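Local coordinates for MW1564 protein (Staphylococcus aureus, PDB 3NTV) that probably methylates a hydroxyl group of an acyl-CoA substrate with S-adenosylmethionine, as a putative caffeoyl-CoA O-methyltransferase built on a Rossmann-like fold, at residues Asn70-Ile75 / Tyr143-Ile148; Leu62-Ile67 / Phe89-Asp94; Ile173-Leu178 / Asp223-Ser228; Asp149-Gln154 / Lys199-Tyr204. All blocks are in the same frame, centred on the assembly; numbering follows the deposited sequence. Where two conformers were deposited one is given.

Contact 1. Residues Asn70-Ile75 / Tyr143-Ile148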
loop_
_atom_site.group_PDB
_atom_site.type_symbol
_atom_site.label_atom_id
_atom_site.label_comp_id
_atom_site.label_asym_id
_atom_site.label_seq_id
_atom_site.Cartn_x
_atom_site.Cartn_y
_atom_site.Cartn_z
ATOM N N ASN A 70 7.060 -9.588 3.357
ATOM C CA ASN A 70 7.713 -9.704 4.658
ATOM C C ASN A 70 7.833 -11.134 5.173
ATOM O O ASN A 70 8.336 -11.309 6.295
ATOM C CB ASN A 70 6.958 -8.885 5.685
ATOM C CG ASN A 70 7.114 -7.428 5.472
ATOM O OD1 ASN A 70 8.107 -6.816 5.864
ATOM N ND2 ASN A 70 6.135 -6.870 4.810
ATOM N N ASN A 71 7.363 -12.145 4.380
ATOM C CA ASN A 71 7.377 -13.570 4.747
ATOM C C ASN A 71 6.701 -13.740 6.104
ATOM O O ASN A 71 7.211 -14.432 6.998
ATOM C CB ASN A 71 8.807 -14.151 4.729
ATOM C CG ASN A 71 9.381 -14.242 3.340
ATOM O OD1 ASN A 71 8.935 -15.035 2.506
ATOM N ND2 ASN A 71 10.380 -13.426 3.061
ATOM N N VAL A 72 5.551 -13.066 6.266
ATOM C CA VAL A 72 4.794 -13.127 7.506
ATOM C C VAL A 72 4.296 -14.537 7.736
ATOM O O VAL A 72 3.722 -15.155 6.841
ATOM C CB VAL A 72 3.628 -12.102 7.437
ATOM C CG1 VAL A 72 2.591 -12.335 8.537
ATOM C CG2 VAL A 72 4.169 -10.682 7.509
ATOM N N LYS A 73 4.520 -15.047 8.962
ATOM C CA LYS A 73 4.083 -16.378 9.330
ATOM C C LYS A 73 3.039 -16.335 10.440
ATOM O O LYS A 73 2.100 -17.114 10.393
ATOM C CB LYS A 73 5.280 -17.258 9.772
ATOM C CG LYS A 73 6.348 -17.483 8.672
ATOM C CD LYS A 73 5.780 -18.066 7.396
ATOM C CE LYS A 73 6.863 -18.209 6.347
ATOM N NZ LYS A 73 6.296 -18.617 5.034
ATOM N N ASN A 74 3.224 -15.471 11.457
ATOM C CA ASN A 74 2.316 -15.429 12.607
ATOM C C ASN A 74 1.605 -14.111 12.639
ATOM O O ASN A 74 2.245 -13.060 12.749
ATOM C CB ASN A 74 3.108 -15.619 13.913
ATOM C CG ASN A 74 3.636 -17.016 14.141
ATOM O OD1 ASN A 74 3.088 -18.020 13.666
ATOM N ND2 ASN A 74 4.625 -17.118 15.014
ATOM N N ILE A 75 0.264 -14.161 12.565
ATOM C CA ILE A 75 -0.564 -12.952 12.559
ATOM C C ILE A 75 -1.462 -12.919 13.784
ATOM O O ILE A 75 -2.062 -13.936 14.128
ATOM C CB ILE A 75 -1.417 -12.889 11.260
ATOM C CG1 ILE A 75 -0.506 -12.898 10.012
ATOM C CG2 ILE A 75 -2.348 -11.675 11.222
ATOM C CD1 ILE A 75 -1.229 -13.297 8.733
ATOM N N TYR A 143 4.627 -12.561 17.128
ATOM C CA TYR A 143 3.893 -12.255 15.887
ATOM C C TYR A 143 4.710 -11.411 14.921
ATOM O O TYR A 143 5.589 -10.648 15.330
ATOM C CB TYR A 143 2.546 -11.571 16.204
ATOM C CG TYR A 143 1.632 -12.467 17.011
ATOM C CD1 TYR A 143 0.839 -13.434 16.388
ATOM C CD2 TYR A 143 1.602 -12.390 18.400
ATOM C CE1 TYR A 143 0.084 -14.343 17.137
ATOM C CE2 TYR A 143 0.825 -13.270 19.156
ATOM C CZ TYR A 143 0.084 -14.257 18.522
ATOM O OH TYR A 143 -0.690 -15.109 19.274
ATOM N N ASP A 144 4.442 -11.603 13.618
ATOM C CA ASP A 144 5.078 -10.853 12.535
ATOM C C ASP A 144 4.205 -9.685 12.086
ATOM O O ASP A 144 4.715 -8.753 11.470
ATOM C CB ASP A 144 5.315 -11.770 11.343
ATOM C CG ASP A 144 6.160 -12.978 11.695
ATOM O OD1 ASP A 144 7.137 -12.812 12.466
ATOM O OD2 ASP A 144 5.810 -14.091 11.257
HETATM N N MSE A 145 2.903 -9.731 12.413
HETATM C CA MSE A 145 1.918 -8.704 12.035
HETATM C C MSE A 145 0.769 -8.710 13.053
HETATM O O MSE A 145 0.338 -9.775 13.511
HETATM C CB MSE A 145 1.358 -9.014 10.607
HETATM C CG MSE A 145 0.208 -8.105 10.169
HETATM SE SE MSE A 145 -0.497 -8.729 8.456
HETATM C CE MSE A 145 0.788 -7.870 7.295
ATOM N N ILE A 146 0.300 -7.500 13.397
ATOM C CA ILE A 146 -0.871 -7.277 14.231
ATOM C C ILE A 146 -1.854 -6.496 13.344
ATOM O O ILE A 146 -1.468 -5.502 12.709
ATOM C CB ILE A 146 -0.531 -6.553 15.560
ATOM C CG1 ILE A 146 0.391 -7.452 16.439
ATOM C CG2 ILE A 146 -1.842 -6.211 16.318
ATOM C CD1 ILE A 146 0.927 -6.825 17.733
ATOM N N PHE A 147 -3.117 -6.924 13.322
ATOM C CA PHE A 147 -4.154 -6.255 12.515
ATOM C C PHE A 147 -5.245 -5.717 13.416
ATOM O O PHE A 147 -5.896 -6.478 14.128
ATOM C CB PHE A 147 -4.685 -7.238 11.465
ATOM C CG PHE A 147 -5.679 -6.714 10.445
ATOM C CD1 PHE A 147 -5.607 -5.401 9.987
ATOM C CD2 PHE A 147 -6.608 -7.566 9.861
ATOM C CE1 PHE A 147 -6.492 -4.926 9.007
ATOM C CE2 PHE A 147 -7.481 -7.098 8.865
ATOM C CZ PHE A 147 -7.410 -5.780 8.444
ATOM N N ILE A 148 -5.389 -4.388 13.454
ATOM C CA ILE A 148 -6.355 -3.693 14.330
ATOM C C ILE A 148 -7.273 -2.760 13.526
ATOM O O ILE A 148 -6.893 -2.294 12.458
ATOM C CB ILE A 148 -5.523 -2.856 15.366
ATOM C CG1 ILE A 148 -4.728 -3.755 16.319
ATOM C CG2 ILE A 148 -6.384 -1.879 16.191
ATOM C CD1 ILE A 148 -3.525 -2.920 17.025
#

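Contact 2. Residues Leu62-Ile67 / Phe89-Asp94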
loop_
_atom_site.group_PDB
_atom_site.type_symbol
_atom_site.label_atom_id
_atom_site.label_comp_id
_atom_site.label_asym_id
_atom_site.label_seq_id
_atom_site.Cartn_x
_atom_site.Cartn_y
_atom_site.Cartn_z
ATOM N N LEU A 62 -3.853 -5.644 -0.578
ATOM C CA LEU A 62 -2.611 -4.988 -0.206
ATOM C C LEU A 62 -1.969 -5.716 0.989
ATOM O O LEU A 62 -0.761 -5.974 0.967
ATOM C CB LEU A 62 -2.837 -3.507 0.161
ATOM C CG LEU A 62 -1.613 -2.783 0.777
ATOM C CD1 LEU A 62 -0.405 -2.756 -0.197
ATOM C CD2 LEU A 62 -1.976 -1.333 1.091
ATOM N N ILE A 63 -2.774 -6.051 2.012
ATOM C CA ILE A 63 -2.243 -6.731 3.218
ATOM C C ILE A 63 -1.665 -8.101 2.838
ATOM O O ILE A 63 -0.599 -8.471 3.323
ATOM C CB ILE A 63 -3.313 -6.836 4.327
ATOM C CG1 ILE A 63 -3.748 -5.420 4.822
ATOM C CG2 ILE A 63 -2.744 -7.637 5.511
ATOM C CD1 ILE A 63 -5.064 -5.465 5.654
ATOM N N LYS A 64 -2.340 -8.831 1.922
ATOM C CA LYS A 64 -1.851 -10.124 1.435
ATOM C C LYS A 64 -0.470 -9.916 0.776
ATOM O O LYS A 64 0.419 -10.730 0.967
ATOM C CB LYS A 64 -2.852 -10.730 0.453
ATOM C CG LYS A 64 -4.146 -11.155 1.160
ATOM C CD LYS A 64 -5.122 -11.854 0.232
ATOM C CE LYS A 64 -4.738 -13.271 -0.131
ATOM N NZ LYS A 64 -5.819 -13.887 -0.965
ATOM N N GLN A 65 -0.287 -8.808 0.014
ATOM C CA GLN A 65 0.984 -8.499 -0.622
ATOM C C GLN A 65 2.064 -8.215 0.441
ATOM O O GLN A 65 3.201 -8.635 0.289
ATOM C CB GLN A 65 0.809 -7.308 -1.590
ATOM C CG GLN A 65 1.915 -7.181 -2.617
ATOM C CD GLN A 65 1.666 -7.975 -3.887
ATOM O OE1 GLN A 65 1.626 -7.424 -4.987
ATOM N NE2 GLN A 65 1.530 -9.286 -3.781
ATOM N N LEU A 66 1.687 -7.519 1.533
ATOM C CA LEU A 66 2.626 -7.208 2.623
ATOM C C LEU A 66 3.062 -8.507 3.308
ATOM O O LEU A 66 4.229 -8.647 3.651
ATOM C CB LEU A 66 1.967 -6.253 3.639
ATOM C CG LEU A 66 1.562 -4.869 3.099
ATOM C CD1 LEU A 66 0.859 -4.041 4.162
ATOM C CD2 LEU A 66 2.736 -4.132 2.580
ATOM N N ILE A 67 2.135 -9.467 3.475
ATOM C CA ILE A 67 2.435 -10.771 4.065
ATOM C C ILE A 67 3.485 -11.484 3.183
ATOM O O ILE A 67 4.479 -11.990 3.691
ATOM C CB ILE A 67 1.124 -11.593 4.220
ATOM C CG1 ILE A 67 0.311 -11.077 5.409
ATOM C CG2 ILE A 67 1.408 -13.115 4.368
ATOM C CD1 ILE A 67 -1.172 -11.482 5.365
ATOM N N PHE A 89 -5.782 -14.636 4.827
ATOM C CA PHE A 89 -4.351 -14.629 5.157
ATOM C C PHE A 89 -3.801 -16.059 5.216
ATOM O O PHE A 89 -2.720 -16.314 4.687
ATOM C CB PHE A 89 -4.094 -13.922 6.500
ATOM C CG PHE A 89 -4.569 -12.482 6.604
ATOM C CD1 PHE A 89 -4.638 -11.671 5.479
ATOM C CD2 PHE A 89 -4.899 -11.930 7.836
ATOM C CE1 PHE A 89 -5.037 -10.330 5.583
ATOM C CE2 PHE A 89 -5.312 -10.599 7.932
ATOM C CZ PHE A 89 -5.382 -9.816 6.803
ATOM N N ALA A 90 -4.535 -16.981 5.870
ATOM C CA ALA A 90 -4.091 -18.373 5.987
ATOM C C ALA A 90 -4.003 -19.051 4.615
ATOM O O ALA A 90 -3.161 -19.931 4.426
ATOM C CB ALA A 90 -5.038 -19.150 6.887
ATOM N N SER A 91 -4.834 -18.592 3.639
ATOM C CA SER A 91 -4.833 -19.172 2.291
ATOM C C SER A 91 -3.552 -18.935 1.517
ATOM O O SER A 91 -3.303 -19.618 0.514
ATOM C CB SER A 91 -6.055 -18.715 1.493
ATOM O OG SER A 91 -5.868 -17.388 1.020
ATOM N N ILE A 92 -2.743 -17.934 1.935
ATOM C CA ILE A 92 -1.505 -17.613 1.231
ATOM C C ILE A 92 -0.443 -18.731 1.289
ATOM O O ILE A 92 0.247 -19.009 0.288
ATOM C CB ILE A 92 -0.944 -16.250 1.716
ATOM C CG1 ILE A 92 -1.946 -15.123 1.470
ATOM C CG2 ILE A 92 0.449 -15.947 1.087
ATOM C CD1 ILE A 92 -1.595 -13.814 2.298
ATOM N N SER A 93 -0.297 -19.360 2.465
ATOM C CA SER A 93 0.708 -20.385 2.674
ATOM C C SER A 93 0.271 -21.309 3.803
ATOM O O SER A 93 -0.346 -20.847 4.768
ATOM C CB SER A 93 2.039 -19.720 3.033
ATOM O OG SER A 93 3.118 -20.639 3.037
ATOM N N ASP A 94 0.579 -22.614 3.691
ATOM C CA ASP A 94 0.187 -23.566 4.755
ATOM C C ASP A 94 0.930 -23.330 6.060
ATOM O O ASP A 94 0.509 -23.847 7.090
ATOM C CB ASP A 94 0.403 -25.031 4.314
ATOM C CG ASP A 94 -0.404 -25.487 3.113
ATOM O OD1 ASP A 94 -1.499 -24.920 2.877
ATOM O OD2 ASP A 94 0.035 -26.441 2.432
HETATM O O HOH W 1 -4.641 -16.409 -1.388
#

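Contact 3. Residues Ile173-Leu178 / Asp223-Ser228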
loop_
_atom_site.group_PDB
_atom_site.type_symbol
_atom_site.label_atom_id
_atom_site.label_comp_id
_atom_site.label_asym_id
_atom_site.label_seq_id
_atom_site.Cartn_x
_atom_site.Cartn_y
_atom_site.Cartn_z
ATOM N N ILE A 173 -0.852 -3.216 11.212
ATOM C CA ILE A 173 -1.733 -2.747 10.145
ATOM C C ILE A 173 -3.010 -2.235 10.820
ATOM O O ILE A 173 -3.700 -3.001 11.512
ATOM C CB ILE A 173 -2.064 -3.874 9.125
ATOM C CG1 ILE A 173 -0.775 -4.516 8.511
ATOM C CG2 ILE A 173 -3.015 -3.333 8.042
ATOM C CD1 ILE A 173 0.199 -3.554 7.945
ATOM N N THR A 174 -3.302 -0.940 10.670
ATOM C CA THR A 174 -4.518 -0.379 11.273
ATOM C C THR A 174 -5.509 -0.030 10.177
ATOM O O THR A 174 -5.226 0.829 9.326
ATOM C CB THR A 174 -4.259 0.857 12.167
ATOM O OG1 THR A 174 -3.192 0.620 13.091
ATOM C CG2 THR A 174 -5.504 1.252 12.945
ATOM N N ASP A 175 -6.687 -0.661 10.229
ATOM C CA ASP A 175 -7.770 -0.357 9.304
ATOM C C ASP A 175 -8.643 0.754 9.876
ATOM O O ASP A 175 -8.619 1.003 11.085
ATOM C CB ASP A 175 -8.631 -1.607 9.038
ATOM C CG ASP A 175 -9.457 -1.552 7.764
ATOM O OD1 ASP A 175 -9.265 -0.600 6.962
ATOM O OD2 ASP A 175 -10.318 -2.429 7.584
ATOM N N ASN A 176 -9.425 1.401 8.999
ATOM C CA ASN A 176 -10.424 2.382 9.385
ATOM C C ASN A 176 -9.867 3.641 10.026
ATOM O O ASN A 176 -10.522 4.245 10.873
ATOM C CB ASN A 176 -11.499 1.699 10.246
ATOM C CG ASN A 176 -12.885 2.261 10.107
ATOM O OD1 ASN A 176 -13.216 2.984 9.156
ATOM N ND2 ASN A 176 -13.708 1.939 11.076
ATOM N N VAL A 177 -8.696 4.087 9.555
ATOM C CA VAL A 177 -8.056 5.312 10.066
ATOM C C VAL A 177 -8.744 6.593 9.544
ATOM O O VAL A 177 -8.436 7.688 10.019
ATOM C CB VAL A 177 -6.512 5.330 9.965
ATOM C CG1 VAL A 177 -5.898 4.233 10.832
ATOM C CG2 VAL A 177 -6.047 5.219 8.518
ATOM N N LEU A 178 -9.705 6.446 8.613
ATOM C CA LEU A 178 -10.524 7.574 8.134
ATOM C C LEU A 178 -11.984 7.434 8.617
ATOM O O LEU A 178 -12.836 8.204 8.183
ATOM C CB LEU A 178 -10.490 7.683 6.587
ATOM C CG LEU A 178 -9.152 8.094 5.936
ATOM C CD1 LEU A 178 -9.269 8.057 4.433
ATOM C CD2 LEU A 178 -8.720 9.499 6.356
ATOM N N ASP A 223 -11.573 2.414 3.739
ATOM C CA ASP A 223 -11.857 3.091 5.011
ATOM C C ASP A 223 -10.652 3.797 5.610
ATOM O O ASP A 223 -10.750 4.302 6.730
ATOM C CB ASP A 223 -12.370 2.043 6.010
ATOM C CG ASP A 223 -13.699 1.443 5.632
ATOM O OD1 ASP A 223 -14.568 2.196 5.152
ATOM O OD2 ASP A 223 -13.869 0.216 5.819
ATOM N N GLY A 224 -9.526 3.782 4.897
ATOM C CA GLY A 224 -8.277 4.359 5.381
ATOM C C GLY A 224 -7.424 3.262 6.003
ATOM O O GLY A 224 -7.945 2.424 6.749
ATOM N N LEU A 225 -6.121 3.225 5.678
ATOM C CA LEU A 225 -5.225 2.196 6.196
ATOM C C LEU A 225 -3.912 2.801 6.659
ATOM O O LEU A 225 -3.412 3.724 6.014
ATOM C CB LEU A 225 -4.958 1.149 5.076
ATOM C CG LEU A 225 -4.269 -0.163 5.508
ATOM C CD1 LEU A 225 -5.200 -1.012 6.366
ATOM C CD2 LEU A 225 -3.840 -0.977 4.297
ATOM N N ALA A 226 -3.387 2.339 7.784
ATOM C CA ALA A 226 -2.061 2.756 8.224
ATOM C C ALA A 226 -1.201 1.521 8.309
ATOM O O ALA A 226 -1.697 0.423 8.648
ATOM C CB ALA A 226 -2.092 3.470 9.558
ATOM N N ILE A 227 0.080 1.692 7.973
ATOM C CA ILE A 227 1.072 0.639 8.049
ATOM C C ILE A 227 2.177 1.158 8.938
ATOM O O ILE A 227 2.766 2.210 8.621
ATOM C CB ILE A 227 1.624 0.248 6.664
ATOM C CG1 ILE A 227 0.507 -0.278 5.731
ATOM C CG2 ILE A 227 2.813 -0.747 6.780
ATOM C CD1 ILE A 227 1.010 -0.297 4.220
ATOM N N SER A 228 2.477 0.410 10.016
ATOM C CA SER A 228 3.504 0.781 10.988
ATOM C C SER A 228 4.550 -0.304 11.089
ATOM O O SER A 228 4.221 -1.451 11.360
ATOM C CB SER A 228 2.891 1.029 12.369
ATOM O OG SER A 228 1.866 2.005 12.352
HETATM O O HOH W 2 -0.729 0.918 11.819
HETATM O O HOH W 3 -9.873 -0.119 4.462
HETATM O O HOH W 4 -12.994 -0.853 8.322
#

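Contact 4. Residues Asp149-Gln154 / Lys199-Tyr204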
loop_
_atom_site.group_PDB
_atom_site.type_symbol
_atom_site.label_atom_id
_atom_site.label_comp_id
_atom_site.label_asym_id
_atom_site.label_seq_id
_atom_site.Cartn_x
_atom_site.Cartn_y
_atom_site.Cartn_z
ATOM N N ASP A 149 -8.466 -2.468 14.059
ATOM C CA ASP A 149 -9.388 -1.481 13.504
ATOM C C ASP A 149 -9.324 -0.282 14.461
ATOM O O ASP A 149 -9.579 -0.446 15.658
ATOM C CB ASP A 149 -10.794 -2.061 13.402
ATOM C CG ASP A 149 -11.883 -1.163 12.829
ATOM O OD1 ASP A 149 -11.922 0.036 13.191
ATOM O OD2 ASP A 149 -12.738 -1.675 12.079
ATOM N N ALA A 150 -8.951 0.918 13.956
ATOM C CA ALA A 150 -8.800 2.106 14.821
ATOM C C ALA A 150 -10.066 2.482 15.590
ATOM O O ALA A 150 -9.979 3.119 16.637
ATOM C CB ALA A 150 -8.365 3.300 13.996
ATOM N N ALA A 151 -11.223 2.141 15.046
ATOM C CA ALA A 151 -12.504 2.524 15.644
ATOM C C ALA A 151 -13.096 1.491 16.610
ATOM O O ALA A 151 -14.056 1.813 17.311
ATOM C CB ALA A 151 -13.498 2.822 14.542
ATOM N N LYS A 152 -12.539 0.263 16.641
ATOM C CA LYS A 152 -13.033 -0.836 17.470
ATOM C C LYS A 152 -12.604 -0.750 18.919
ATOM O O LYS A 152 -11.434 -0.955 19.256
ATOM C CB LYS A 152 -12.659 -2.207 16.864
ATOM C CG LYS A 152 -13.550 -2.662 15.715
ATOM C CD LYS A 152 -13.241 -4.135 15.338
ATOM C CE LYS A 152 -13.654 -4.474 13.922
ATOM N NZ LYS A 152 -13.157 -5.816 13.514
ATOM N N ALA A 153 -13.574 -0.477 19.814
ATOM C CA ALA A 153 -13.309 -0.435 21.247
ATOM C C ALA A 153 -12.073 0.398 21.643
ATOM O O ALA A 153 -11.890 1.496 21.104
ATOM C CB ALA A 153 -13.273 -1.860 21.834
ATOM N N GLN A 154 -11.225 -0.108 22.550
ATOM C CA GLN A 154 -10.077 0.639 23.062
ATOM C C GLN A 154 -8.872 0.379 22.171
ATOM O O GLN A 154 -7.920 -0.270 22.590
ATOM C CB GLN A 154 -9.782 0.266 24.526
ATOM C CG GLN A 154 -10.972 0.490 25.470
ATOM C CD GLN A 154 -11.965 -0.658 25.540
ATOM O OE1 GLN A 154 -11.792 -1.738 24.941
ATOM N NE2 GLN A 154 -13.042 -0.448 26.295
ATOM N N LYS A 199 -13.716 11.173 16.748
ATOM C CA LYS A 199 -12.801 11.654 17.782
ATOM C C LYS A 199 -11.807 10.566 18.203
ATOM O O LYS A 199 -10.618 10.841 18.327
ATOM C CB LYS A 199 -13.587 12.160 19.012
ATOM C CG LYS A 199 -12.895 13.312 19.723
ATOM C CD LYS A 199 -13.220 13.362 21.213
ATOM C CE LYS A 199 -12.299 14.298 21.969
ATOM N NZ LYS A 199 -10.915 13.760 22.089
ATOM N N LYS A 200 -12.291 9.332 18.413
ATOM C CA LYS A 200 -11.440 8.208 18.803
ATOM C C LYS A 200 -10.367 7.925 17.725
ATOM O O LYS A 200 -9.200 7.773 18.056
ATOM C CB LYS A 200 -12.308 6.944 19.021
ATOM C CG LYS A 200 -11.502 5.719 19.468
ATOM C CD LYS A 200 -12.272 4.411 19.201
ATOM C CE LYS A 200 -13.363 4.173 20.201
ATOM N NZ LYS A 200 -13.966 2.820 20.020
ATOM N N VAL A 201 -10.777 7.879 16.465
ATOM C CA VAL A 201 -9.896 7.566 15.329
ATOM C C VAL A 201 -8.869 8.675 15.151
ATOM O O VAL A 201 -7.677 8.398 14.998
ATOM C CB VAL A 201 -10.731 7.262 14.060
ATOM C CG1 VAL A 201 -9.879 7.261 12.810
ATOM C CG2 VAL A 201 -11.448 5.913 14.203
ATOM N N GLN A 202 -9.321 9.942 15.223
ATOM C CA GLN A 202 -8.381 11.055 15.121
ATOM C C GLN A 202 -7.365 11.026 16.242
ATOM O O GLN A 202 -6.177 11.232 15.966
ATOM C CB GLN A 202 -9.107 12.403 15.048
ATOM C CG GLN A 202 -9.875 12.601 13.725
ATOM C CD GLN A 202 -10.677 13.896 13.684
ATOM O OE1 GLN A 202 -11.217 14.282 12.637
ATOM N NE2 GLN A 202 -10.869 14.539 14.821
ATOM N N ASP A 203 -7.810 10.767 17.504
ATOM C CA ASP A 203 -6.899 10.644 18.646
ATOM C C ASP A 203 -5.901 9.493 18.416
ATOM O O ASP A 203 -4.715 9.651 18.684
ATOM C CB ASP A 203 -7.676 10.415 19.957
ATOM C CG ASP A 203 -8.412 11.650 20.447
ATOM O OD1 ASP A 203 -8.209 12.745 19.854
ATOM O OD2 ASP A 203 -9.187 11.528 21.420
ATOM N N TYR A 204 -6.393 8.335 17.937
ATOM C CA TYR A 204 -5.538 7.177 17.646
ATOM C C TYR A 204 -4.465 7.549 16.630
ATOM O O TYR A 204 -3.301 7.248 16.863
ATOM C CB TYR A 204 -6.386 5.992 17.124
ATOM C CG TYR A 204 -5.573 4.774 16.742
ATOM C CD1 TYR A 204 -5.359 3.741 17.651
ATOM C CD2 TYR A 204 -4.994 4.664 15.480
ATOM C CE1 TYR A 204 -4.609 2.613 17.305
ATOM C CE2 TYR A 204 -4.239 3.543 15.125
ATOM C CZ TYR A 204 -4.067 2.511 16.036
ATOM O OH TYR A 204 -3.361 1.374 15.711
#

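Contact 1. Residues Asn70-Ile75 / Tyr143-Ile148
Asp144 reaches across to Lys73 and Asn74 and gathers their two backbone N-H groups on a single carboxylate oxygen. From CB outward, each of its atoms has a distinct neighbour. Asp144 CB sits between polar and apolar surroundings, 3.6 Å from Asn74 O and 4.0 Å from Val72 CG1. CG is anti to the carbonyl carbon (chi1 -57°), which swings the carboxylate over the bend between Val72 and Asn74. There Asp144 OD2 accepts from Lys73 N at 2.8 Å, a bond made on its anti side, and from Asn74 N at 2.9 Å, from above the carboxylate plane. The two donors come from opposite faces of that plane. OD1 has a long, weak ion pair with Lys167. The backbone answers in the reverse direction: Asp144 N donates to Asn74 O at 2.8 Å, in the carbonyl plane and fairly straight (160°), and Met145 N adds a weak bond to the same oxygen.

Beyond this polar clasp, Ile75 and Met145, here selenomethionine, form a parallel bridge with their side chains on one face of the sheet, covered by Ile67 of helix 57-70. Branched Val72 suits the margin of this apolar layer, its CG1 4.1 Å from Met145 CB. Just before Asp144 in the chain, Tyr143 lays its ring edge against Asn74 O, while its hydroxyl bonds to Val138 O. With two N-H donors on one oxygen, and Lys167 near the other, the carboxylate is probably stabilised as an anion, and it helps hold the chain at Lys73 and Asn74, where it passes from helix 57-70 into strand 74-78.

Contact 2. Residues Leu62-Ile67 / Phe89-Asp94
The backbones of Lys64 and Phe89 come closest here, their CA atoms 6.4 Å apart, where the middle of helix 57-70 faces the end of helix 84-90 and the turn that follows. Phe89 brings its ring against the helix, CE1 meeting Ile63 CG2 at 3.5 Å and CD1 meeting Ile67 CD1 at 3.5 Å. Both isoleucine methyls approach the ring obliquely, one helical turn apart, whereas Lys64 CG lies by the ring edge. A broad aromatic ring suits this place because it can meet both isoleucines at once. In this Rossmann-like methyltransferase the two helices flank strand 74-78 in sequence, one before it and one after it, and both pack on the sheet face that carries Ile75, which touches Ile67 and Phe89 alike.

Three residues on, Ile92 points its CD1 at Ile67 CG2, 3.7 Å away, and its CG1 lies 3.7 Å from Lys64 CE. The lysine thus spends its aliphatic chain on apolar contact before a bend at chi3 (74°) brings the ammonium to its polar partners. Lys64 NZ donates to Gln88 OE1 and to a water at 2.8 Å; that water donates to Ser91 OG at 2.9 Å. Ser91 OG also bonds to Gln88 O.

Contact 3. Residues Ile173-Leu178 / Asp223-Ser228
Thr174 and Ala226 form an antiparallel hydrogen-bonded pair: Thr174 N gives to Ala226 O at 2.9 Å, and Ala226 N returns the bond to Thr174 O at 2.8 Å. The flanking non-hydrogen-bonded pairs, Ile173 with Ile227 and Asp175 with Leu225, set their side chains on one sheet face, where Ile173 CG2 meets Leu225 CD1 at 3.6 Å. The isoleucines and Leu225 suit this face because Leu62, Ile63 and Leu66 of helix 57-70 cover it.

Past Asp175 a turn is held by backbone bonds: Leu178 N donates to Asp223 O at 3.0 Å, and Gly224 O takes only weak bonds from Asn176 N and Val177 N. Gly224, at phi 96°, lets Leu178 N and Val177 CG2 come in where a side chain would stand. Further out, a water donates to Asp175 OD1 at 2.6 Å and accepts from Asp223 N. Asn176 OD1 rests 3.4 Å from Asp223 CB and accepts from His180 N, which fixes its amide. A last strand running antiparallel beside the fifth parallel strand (order 3-2-1-4-5-7-6) is characteristic of Rossmann-like methyltransferases; Asp175 and Asn176, where strand 170-175 ends, probably match the Asp-Asn pair that helps bind a divalent metal in related caffeoyl-CoA O-methyltransferases.

Contact 4. Residues Asp149-Gln154 / Lys199-Tyr204
Ala150 and Val201 bring their CA atoms within 5.6 Å, where a type I turn from Asp149 to Lys152 lies against helix 192-209. The turn is closed by Lys152 N to Asp149 O and braced by an Asx turn, Ala151 N donating to Asp149 OD1 at 2.9 Å.

Small side chains let the loop come this close. Ala150 CB sits over one face of the Tyr204 ring, 3.9 Å from CD2, and Ala151 CB meets Val201 CG2 at 3.7 Å. With chi1 at 177°, CG of Tyr204 lies opposite the backbone N, which turns the ring to the loop; its hydroxyl bonds to Thr174 OG1. Lys200 runs alongside, its CD 3.7 Å from Ala150 O, and then bends at chi3 (-76°). Lys200 NZ donates to Ala153 O at 2.7 Å, tilted only modestly from that carbonyl plane, and to Ala151 O at 2.9 Å from well above the plane. A long flexible cation suits this job, since its ammonium can donate to two carbonyls of an irregular loop at once. Such a turn, leading from the carboxyl end of a parallel strand toward helix 155-162, with Gln154 at that helix's N-cap position, is the strand-to-helix connection of a Rossmann-like fold.

How the contacts relate
From the N terminus, helix 57-70 opens contact 2 and its exit into strand 74-78 opens contact 1. Contact 2 closes first, at 89-94, and contact 1 at 143-148, so the two cross: contact 2 joins the helices that precede and follow strand 74-78, contact 1 that strand to strand 143-149. The chain runs straight from 148 into contact 4, which stays open while strand 170-175 opens contact 3; contact 4 then closes on helix 192-209 and contact 3 on strand 225-230, a second crossing. The two crossed pairs follow in series and none nests. Neighbouring strands 143-149 and 170-175 join contacts 1 and 3, while contacts 2 and 4 lie on opposite sides of the chain's centre.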